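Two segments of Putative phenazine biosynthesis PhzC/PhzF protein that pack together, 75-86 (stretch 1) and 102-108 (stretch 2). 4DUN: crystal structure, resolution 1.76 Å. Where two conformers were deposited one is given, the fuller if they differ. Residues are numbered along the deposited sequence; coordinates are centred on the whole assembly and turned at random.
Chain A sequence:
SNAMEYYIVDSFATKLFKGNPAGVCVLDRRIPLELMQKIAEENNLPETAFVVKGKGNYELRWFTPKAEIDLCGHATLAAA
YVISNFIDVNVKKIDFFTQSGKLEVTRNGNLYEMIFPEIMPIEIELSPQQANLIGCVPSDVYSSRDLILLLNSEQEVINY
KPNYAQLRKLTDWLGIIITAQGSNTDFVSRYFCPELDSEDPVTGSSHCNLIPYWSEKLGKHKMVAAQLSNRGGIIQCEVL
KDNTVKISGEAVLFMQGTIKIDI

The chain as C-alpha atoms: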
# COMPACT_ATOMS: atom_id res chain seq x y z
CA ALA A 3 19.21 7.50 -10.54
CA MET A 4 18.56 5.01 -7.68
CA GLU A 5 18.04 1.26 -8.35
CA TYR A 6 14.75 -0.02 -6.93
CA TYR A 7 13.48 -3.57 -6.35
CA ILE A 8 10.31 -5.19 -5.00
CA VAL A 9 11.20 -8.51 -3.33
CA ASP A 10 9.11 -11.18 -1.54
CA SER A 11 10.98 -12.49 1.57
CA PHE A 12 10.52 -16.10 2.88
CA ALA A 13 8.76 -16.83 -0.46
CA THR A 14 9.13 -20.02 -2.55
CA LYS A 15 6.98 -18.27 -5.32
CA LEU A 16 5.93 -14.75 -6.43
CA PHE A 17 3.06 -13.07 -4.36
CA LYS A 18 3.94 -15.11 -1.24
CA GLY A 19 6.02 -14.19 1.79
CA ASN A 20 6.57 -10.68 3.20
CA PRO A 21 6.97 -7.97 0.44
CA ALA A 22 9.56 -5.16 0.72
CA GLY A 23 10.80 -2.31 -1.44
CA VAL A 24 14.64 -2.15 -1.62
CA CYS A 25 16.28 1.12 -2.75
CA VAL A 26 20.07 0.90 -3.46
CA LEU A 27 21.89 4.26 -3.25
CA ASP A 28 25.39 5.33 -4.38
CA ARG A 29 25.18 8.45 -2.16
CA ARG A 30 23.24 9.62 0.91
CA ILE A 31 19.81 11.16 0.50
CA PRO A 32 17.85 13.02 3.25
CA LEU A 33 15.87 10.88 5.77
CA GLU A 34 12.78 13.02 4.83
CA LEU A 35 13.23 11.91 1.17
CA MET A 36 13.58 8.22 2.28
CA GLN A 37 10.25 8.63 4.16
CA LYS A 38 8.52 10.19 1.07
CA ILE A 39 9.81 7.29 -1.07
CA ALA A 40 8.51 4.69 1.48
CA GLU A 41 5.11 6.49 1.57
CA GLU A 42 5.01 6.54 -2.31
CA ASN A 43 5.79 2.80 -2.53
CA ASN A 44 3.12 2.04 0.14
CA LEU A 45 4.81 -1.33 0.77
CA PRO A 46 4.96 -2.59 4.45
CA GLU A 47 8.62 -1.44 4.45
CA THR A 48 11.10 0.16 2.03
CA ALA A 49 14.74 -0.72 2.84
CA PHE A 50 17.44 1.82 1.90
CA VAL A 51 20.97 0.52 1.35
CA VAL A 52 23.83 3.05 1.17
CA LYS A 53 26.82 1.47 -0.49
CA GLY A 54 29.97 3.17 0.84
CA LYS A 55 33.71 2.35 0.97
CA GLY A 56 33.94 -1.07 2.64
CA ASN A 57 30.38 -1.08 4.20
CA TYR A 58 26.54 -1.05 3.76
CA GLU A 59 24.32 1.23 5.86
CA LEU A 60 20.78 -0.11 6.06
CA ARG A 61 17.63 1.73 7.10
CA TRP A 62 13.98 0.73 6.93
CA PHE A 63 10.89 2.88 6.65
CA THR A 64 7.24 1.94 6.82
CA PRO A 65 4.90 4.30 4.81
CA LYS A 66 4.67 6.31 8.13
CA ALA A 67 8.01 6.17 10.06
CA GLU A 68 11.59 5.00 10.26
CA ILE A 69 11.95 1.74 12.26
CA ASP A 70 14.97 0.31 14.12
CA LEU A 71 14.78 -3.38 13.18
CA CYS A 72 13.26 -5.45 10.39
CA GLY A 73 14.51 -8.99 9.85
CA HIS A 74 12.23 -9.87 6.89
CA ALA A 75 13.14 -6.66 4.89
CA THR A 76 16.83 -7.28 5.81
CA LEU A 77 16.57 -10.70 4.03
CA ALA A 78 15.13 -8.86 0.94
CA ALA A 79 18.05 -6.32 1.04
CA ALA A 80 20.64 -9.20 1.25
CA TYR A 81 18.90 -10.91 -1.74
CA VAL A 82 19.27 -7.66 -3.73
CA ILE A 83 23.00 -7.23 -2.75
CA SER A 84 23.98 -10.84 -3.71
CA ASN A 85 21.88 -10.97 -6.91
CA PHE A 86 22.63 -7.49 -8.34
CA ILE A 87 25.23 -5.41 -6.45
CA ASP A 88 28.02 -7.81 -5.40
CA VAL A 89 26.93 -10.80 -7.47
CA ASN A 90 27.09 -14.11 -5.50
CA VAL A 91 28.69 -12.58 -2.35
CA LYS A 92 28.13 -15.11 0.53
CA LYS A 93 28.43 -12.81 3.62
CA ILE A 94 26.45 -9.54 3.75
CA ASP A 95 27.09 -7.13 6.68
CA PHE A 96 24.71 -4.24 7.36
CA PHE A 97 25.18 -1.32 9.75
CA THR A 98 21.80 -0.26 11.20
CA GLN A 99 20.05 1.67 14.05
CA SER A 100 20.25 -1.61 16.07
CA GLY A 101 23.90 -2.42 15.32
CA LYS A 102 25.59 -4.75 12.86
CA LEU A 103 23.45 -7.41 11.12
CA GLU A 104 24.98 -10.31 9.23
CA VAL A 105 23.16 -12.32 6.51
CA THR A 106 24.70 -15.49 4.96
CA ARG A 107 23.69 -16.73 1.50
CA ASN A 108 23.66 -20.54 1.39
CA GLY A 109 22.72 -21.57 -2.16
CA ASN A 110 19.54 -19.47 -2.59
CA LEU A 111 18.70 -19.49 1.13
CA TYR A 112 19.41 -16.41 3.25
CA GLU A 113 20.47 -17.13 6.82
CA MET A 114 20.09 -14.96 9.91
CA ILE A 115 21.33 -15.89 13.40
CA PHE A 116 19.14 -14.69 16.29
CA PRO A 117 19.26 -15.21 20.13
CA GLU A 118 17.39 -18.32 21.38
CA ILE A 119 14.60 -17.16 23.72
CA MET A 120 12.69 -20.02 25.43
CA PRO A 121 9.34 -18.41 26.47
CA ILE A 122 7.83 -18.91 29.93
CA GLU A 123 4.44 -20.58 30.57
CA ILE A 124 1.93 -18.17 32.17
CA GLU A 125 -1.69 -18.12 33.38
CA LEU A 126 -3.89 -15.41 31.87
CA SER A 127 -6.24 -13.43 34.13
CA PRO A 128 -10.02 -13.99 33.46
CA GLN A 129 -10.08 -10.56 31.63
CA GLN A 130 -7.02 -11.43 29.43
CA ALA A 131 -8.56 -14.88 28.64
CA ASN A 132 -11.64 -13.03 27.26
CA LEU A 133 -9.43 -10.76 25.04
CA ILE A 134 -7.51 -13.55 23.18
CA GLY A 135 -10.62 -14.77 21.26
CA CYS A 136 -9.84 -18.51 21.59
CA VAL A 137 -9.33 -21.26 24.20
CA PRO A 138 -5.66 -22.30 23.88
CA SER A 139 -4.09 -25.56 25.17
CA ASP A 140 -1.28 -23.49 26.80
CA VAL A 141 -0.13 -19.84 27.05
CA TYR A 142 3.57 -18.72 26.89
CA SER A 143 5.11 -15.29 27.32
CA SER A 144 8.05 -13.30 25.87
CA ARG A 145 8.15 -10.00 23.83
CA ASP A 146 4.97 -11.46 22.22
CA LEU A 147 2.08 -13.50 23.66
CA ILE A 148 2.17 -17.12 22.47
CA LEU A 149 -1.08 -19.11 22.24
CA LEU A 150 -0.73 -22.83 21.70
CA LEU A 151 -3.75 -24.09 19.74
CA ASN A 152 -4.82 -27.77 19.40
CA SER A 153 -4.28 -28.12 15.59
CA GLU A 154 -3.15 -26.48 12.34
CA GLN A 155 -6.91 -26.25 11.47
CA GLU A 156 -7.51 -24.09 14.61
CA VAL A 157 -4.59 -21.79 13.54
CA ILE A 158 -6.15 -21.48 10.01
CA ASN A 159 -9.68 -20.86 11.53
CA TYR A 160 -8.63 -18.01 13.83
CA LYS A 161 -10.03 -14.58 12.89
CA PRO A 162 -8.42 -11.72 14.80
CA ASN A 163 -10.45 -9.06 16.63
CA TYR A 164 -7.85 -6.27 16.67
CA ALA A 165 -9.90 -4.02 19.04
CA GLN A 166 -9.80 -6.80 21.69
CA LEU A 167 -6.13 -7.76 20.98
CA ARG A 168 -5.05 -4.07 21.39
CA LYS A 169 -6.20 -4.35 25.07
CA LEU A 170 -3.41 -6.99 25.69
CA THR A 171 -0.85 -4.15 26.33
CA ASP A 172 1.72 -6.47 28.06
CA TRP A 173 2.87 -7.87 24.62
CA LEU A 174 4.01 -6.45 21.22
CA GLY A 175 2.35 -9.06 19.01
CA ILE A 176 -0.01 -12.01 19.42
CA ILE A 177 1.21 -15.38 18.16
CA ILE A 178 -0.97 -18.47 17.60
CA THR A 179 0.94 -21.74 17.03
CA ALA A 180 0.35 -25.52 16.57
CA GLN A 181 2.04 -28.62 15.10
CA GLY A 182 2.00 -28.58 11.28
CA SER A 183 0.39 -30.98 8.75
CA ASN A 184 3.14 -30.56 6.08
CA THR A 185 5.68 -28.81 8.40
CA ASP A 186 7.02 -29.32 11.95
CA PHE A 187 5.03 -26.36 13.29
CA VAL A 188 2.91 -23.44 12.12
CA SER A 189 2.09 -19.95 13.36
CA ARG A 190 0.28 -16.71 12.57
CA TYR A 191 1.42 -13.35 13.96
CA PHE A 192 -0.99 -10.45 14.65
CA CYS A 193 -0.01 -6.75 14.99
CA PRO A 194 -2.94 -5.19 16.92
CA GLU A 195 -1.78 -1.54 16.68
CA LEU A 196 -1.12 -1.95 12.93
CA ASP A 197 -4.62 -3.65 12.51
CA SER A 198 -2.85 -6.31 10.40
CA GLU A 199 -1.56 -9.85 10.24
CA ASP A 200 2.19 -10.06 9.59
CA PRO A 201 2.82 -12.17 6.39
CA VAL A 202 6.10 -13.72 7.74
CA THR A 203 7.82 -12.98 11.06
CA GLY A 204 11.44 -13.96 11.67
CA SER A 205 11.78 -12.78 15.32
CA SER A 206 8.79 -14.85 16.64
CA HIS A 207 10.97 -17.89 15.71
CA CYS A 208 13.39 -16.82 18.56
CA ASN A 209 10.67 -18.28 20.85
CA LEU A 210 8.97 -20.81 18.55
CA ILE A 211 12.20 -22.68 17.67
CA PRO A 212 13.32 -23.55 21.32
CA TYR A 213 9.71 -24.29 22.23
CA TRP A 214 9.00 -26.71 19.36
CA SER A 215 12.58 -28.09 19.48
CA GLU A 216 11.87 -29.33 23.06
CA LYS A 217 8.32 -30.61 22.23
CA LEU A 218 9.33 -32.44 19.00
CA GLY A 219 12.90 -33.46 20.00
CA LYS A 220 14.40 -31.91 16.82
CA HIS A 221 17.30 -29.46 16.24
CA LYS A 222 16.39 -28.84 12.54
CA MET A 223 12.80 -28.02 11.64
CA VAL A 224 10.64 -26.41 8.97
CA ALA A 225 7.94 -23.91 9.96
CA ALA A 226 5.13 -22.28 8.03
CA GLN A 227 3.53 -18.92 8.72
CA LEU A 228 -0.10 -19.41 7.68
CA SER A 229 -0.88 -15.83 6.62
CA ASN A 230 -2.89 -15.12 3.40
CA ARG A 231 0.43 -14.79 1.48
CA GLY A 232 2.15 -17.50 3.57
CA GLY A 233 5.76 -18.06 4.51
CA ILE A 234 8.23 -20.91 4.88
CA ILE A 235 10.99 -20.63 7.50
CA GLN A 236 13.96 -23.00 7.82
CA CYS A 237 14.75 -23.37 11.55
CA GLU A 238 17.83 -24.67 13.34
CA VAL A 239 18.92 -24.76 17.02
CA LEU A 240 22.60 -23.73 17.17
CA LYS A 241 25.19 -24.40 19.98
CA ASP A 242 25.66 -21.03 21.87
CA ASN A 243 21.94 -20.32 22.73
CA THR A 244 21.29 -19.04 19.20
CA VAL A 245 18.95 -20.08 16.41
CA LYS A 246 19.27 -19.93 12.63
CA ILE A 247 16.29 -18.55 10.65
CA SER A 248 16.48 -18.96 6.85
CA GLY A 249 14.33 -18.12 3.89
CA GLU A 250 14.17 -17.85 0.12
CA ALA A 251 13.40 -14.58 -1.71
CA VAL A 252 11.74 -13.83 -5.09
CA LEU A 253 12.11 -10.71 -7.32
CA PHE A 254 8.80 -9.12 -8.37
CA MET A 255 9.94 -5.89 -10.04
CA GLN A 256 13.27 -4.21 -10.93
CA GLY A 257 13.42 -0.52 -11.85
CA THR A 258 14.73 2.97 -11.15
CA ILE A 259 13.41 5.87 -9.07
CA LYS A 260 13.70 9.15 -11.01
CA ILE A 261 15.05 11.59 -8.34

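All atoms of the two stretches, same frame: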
# COMPACT_ATOMS: atom_id res chain seq x y z
N ALA A 75 12.68 -7.57 5.96
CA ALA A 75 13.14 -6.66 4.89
C ALA A 75 14.66 -6.72 4.76
O ALA A 75 15.17 -6.46 3.67
CB ALA A 75 12.69 -5.22 5.13
N THR A 76 15.38 -7.11 5.85
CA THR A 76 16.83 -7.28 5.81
C THR A 76 17.17 -8.45 4.87
O THR A 76 18.13 -8.35 4.11
CB THR A 76 17.41 -7.45 7.21
OG1 THR A 76 17.09 -6.27 7.96
CG2 THR A 76 18.95 -7.62 7.20
N LEU A 77 16.39 -9.55 4.93
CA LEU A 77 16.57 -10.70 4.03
C LEU A 77 16.42 -10.22 2.57
O LEU A 77 17.27 -10.52 1.72
CB LEU A 77 15.55 -11.81 4.38
CG LEU A 77 15.76 -13.18 3.70
CD1 LEU A 77 15.16 -14.30 4.55
CD2 LEU A 77 15.08 -13.23 2.33
N ALA A 78 15.35 -9.42 2.28
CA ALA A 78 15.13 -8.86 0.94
C ALA A 78 16.35 -8.02 0.48
O ALA A 78 16.77 -8.15 -0.67
CB ALA A 78 13.86 -8.01 0.90
N ALA A 79 16.88 -7.15 1.36
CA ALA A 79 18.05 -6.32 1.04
C ALA A 79 19.29 -7.21 0.71
O ALA A 79 19.99 -6.92 -0.24
CB ALA A 79 18.37 -5.38 2.19
N ALA A 80 19.52 -8.29 1.48
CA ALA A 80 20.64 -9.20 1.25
C ALA A 80 20.46 -9.89 -0.10
O ALA A 80 21.43 -10.03 -0.84
CB ALA A 80 20.74 -10.24 2.37
N TYR A 81 19.22 -10.29 -0.44
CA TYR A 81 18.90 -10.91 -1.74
C TYR A 81 19.30 -9.94 -2.87
O TYR A 81 19.99 -10.33 -3.82
CB TYR A 81 17.40 -11.28 -1.81
CG TYR A 81 16.93 -11.62 -3.22
CD1 TYR A 81 16.96 -12.92 -3.69
CD2 TYR A 81 16.49 -10.62 -4.09
CE1 TYR A 81 16.54 -13.24 -4.98
CE2 TYR A 81 16.11 -10.91 -5.40
CZ TYR A 81 16.13 -12.23 -5.83
OH TYR A 81 15.73 -12.52 -7.12
N VAL A 82 18.94 -8.66 -2.72
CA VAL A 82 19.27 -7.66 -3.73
C VAL A 82 20.80 -7.51 -3.87
O VAL A 82 21.29 -7.50 -5.00
CB VAL A 82 18.57 -6.31 -3.43
CG1 VAL A 82 19.14 -5.18 -4.31
CG2 VAL A 82 17.06 -6.43 -3.63
N ILE A 83 21.54 -7.40 -2.74
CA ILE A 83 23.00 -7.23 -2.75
C ILE A 83 23.67 -8.39 -3.52
O ILE A 83 24.45 -8.14 -4.45
CB ILE A 83 23.58 -7.09 -1.30
CG1 ILE A 83 23.08 -5.80 -0.58
CG2 ILE A 83 25.12 -7.20 -1.27
CD1 ILE A 83 23.42 -4.38 -1.30
N SER A 84 23.36 -9.64 -3.13
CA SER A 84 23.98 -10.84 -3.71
C SER A 84 23.50 -11.17 -5.13
O SER A 84 24.22 -11.85 -5.84
CB SER A 84 23.80 -12.05 -2.80
OG SER A 84 24.77 -13.02 -3.12
N ASN A 85 22.32 -10.69 -5.55
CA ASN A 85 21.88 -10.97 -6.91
C ASN A 85 22.24 -9.86 -7.90
O ASN A 85 22.34 -10.15 -9.10
CB ASN A 85 20.36 -11.21 -6.96
CG ASN A 85 19.97 -12.60 -6.58
OD1 ASN A 85 19.70 -13.45 -7.44
ND2 ASN A 85 19.94 -12.88 -5.27
N PHE A 86 22.42 -8.60 -7.41
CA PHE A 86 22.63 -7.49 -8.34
C PHE A 86 23.81 -6.56 -8.08
O PHE A 86 24.28 -5.91 -9.01
CB PHE A 86 21.35 -6.61 -8.37
CG PHE A 86 20.12 -7.39 -8.77
CD1 PHE A 86 19.90 -7.74 -10.09
CD2 PHE A 86 19.21 -7.83 -7.81
CE1 PHE A 86 18.79 -8.51 -10.46
CE2 PHE A 86 18.09 -8.58 -8.17
CZ PHE A 86 17.90 -8.93 -9.50
N LYS A 102 25.20 -3.99 14.05
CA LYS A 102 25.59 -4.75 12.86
C LYS A 102 24.70 -5.98 12.68
O LYS A 102 24.51 -6.74 13.63
CB LYS A 102 27.07 -5.16 12.96
CG LYS A 102 27.58 -5.89 11.71
CD LYS A 102 29.11 -6.05 11.70
CE LYS A 102 29.65 -7.18 12.52
NZ LYS A 102 31.05 -7.48 12.12
N LEU A 103 24.23 -6.21 11.45
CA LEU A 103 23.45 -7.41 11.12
C LEU A 103 24.18 -8.18 10.04
O LEU A 103 24.62 -7.60 9.03
CB LEU A 103 22.02 -7.09 10.67
CG LEU A 103 21.13 -6.26 11.59
CD1 LEU A 103 19.85 -5.91 10.86
CD2 LEU A 103 20.82 -6.99 12.89
N GLU A 104 24.34 -9.48 10.24
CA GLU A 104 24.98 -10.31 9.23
C GLU A 104 23.95 -11.23 8.59
O GLU A 104 23.08 -11.76 9.29
CB GLU A 104 26.14 -11.14 9.80
CG GLU A 104 26.90 -11.90 8.73
CD GLU A 104 28.28 -12.38 9.13
OE1 GLU A 104 28.42 -13.59 9.40
OE2 GLU A 104 29.22 -11.55 9.14
N VAL A 105 24.03 -11.41 7.26
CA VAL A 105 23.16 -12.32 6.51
C VAL A 105 24.11 -13.22 5.70
O VAL A 105 25.06 -12.72 5.10
CB VAL A 105 22.09 -11.62 5.61
CG1 VAL A 105 21.18 -12.66 4.93
CG2 VAL A 105 21.25 -10.63 6.42
N THR A 106 23.88 -14.55 5.74
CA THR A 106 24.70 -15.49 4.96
C THR A 106 23.85 -16.11 3.88
O THR A 106 22.75 -16.59 4.16
CB THR A 106 25.34 -16.56 5.86
OG1 THR A 106 26.12 -15.92 6.87
CG2 THR A 106 26.24 -17.51 5.07
N ARG A 107 24.35 -16.10 2.63
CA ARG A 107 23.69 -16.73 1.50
C ARG A 107 24.20 -18.15 1.39
O ARG A 107 25.41 -18.37 1.27
CB ARG A 107 23.92 -15.97 0.17
CG ARG A 107 23.09 -16.56 -0.98
CD ARG A 107 23.30 -15.83 -2.27
NE ARG A 107 22.69 -16.53 -3.41
CZ ARG A 107 22.66 -16.04 -4.64
NH1 ARG A 107 23.22 -14.87 -4.90
NH2 ARG A 107 22.10 -16.73 -5.62
N ASN A 108 23.30 -19.12 1.48
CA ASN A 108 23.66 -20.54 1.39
C ASN A 108 22.82 -21.09 0.24
O ASN A 108 21.62 -21.34 0.41
CB ASN A 108 23.38 -21.23 2.74
CG ASN A 108 23.62 -22.73 2.76
OD1 ASN A 108 23.88 -23.37 1.73
ND2 ASN A 108 23.55 -23.32 3.95

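Residues 75-86 form a stretch of helix and residues 102-108 a strand; their axes approach to 9.2 Å, with 56° between their N-to-C directions. Regular i to i+4 bonds hold the helix, among them Ala 80 N to Thr 76 O (3.0 Å) and Ser 84 N to Ala 80 O (3.0 Å), with a wider pi-type turn at 83-86. Register is tightest where the CA atoms of Ala 80 and Val 105 lie 6.6 Å apart; the CA atoms of Ser 84 and Arg 107 are 7.9 Å apart. The four-residue repeat of the helix brings Thr 76, Ala 80 and Ser 84 toward the strand, while strand alternation turns Leu 103, Val 105 and Arg 107 toward the helix and Glu 104 and Thr 106 away. Carbon-rich packing at the first end gives way to a hydrogen bond at the other. At the first end, Thr 76 (chi1 m) meets two strand residues: its OG1 lies 4.0 Å from Leu 103 CD1, and its CG2 packs 3.9 Å from Val 105 CG2. Next, Ala 80 CB rests 3.6 Å from Val 105 CG1; the short alanine side chain accompanies the closest backbone register. Val 105 (chi1 t) thus touches both Thr 76 and Ala 80, one helical turn apart. At the far end, Arg 107 extends with all its chi angles near 180°, carrying its guanidinium to the later helical turn. Arg 107 NH1 donates a hydrogen bond to Ser 84 OG (3.0 Å, N-H...O angle 164°), the hydroxyl oxygen lying at the guanidinium edge, near its plane, as suits an in-plane N-H donor. Asn 85 instead sits over one guanidinium face, its ND2 3.9 Å from Arg 107 NH1. That amide is anchored within the helix, since Asn 85 ND2 donates to Tyr 81 O at 2.9 Å. The two segments together bury 311 Å².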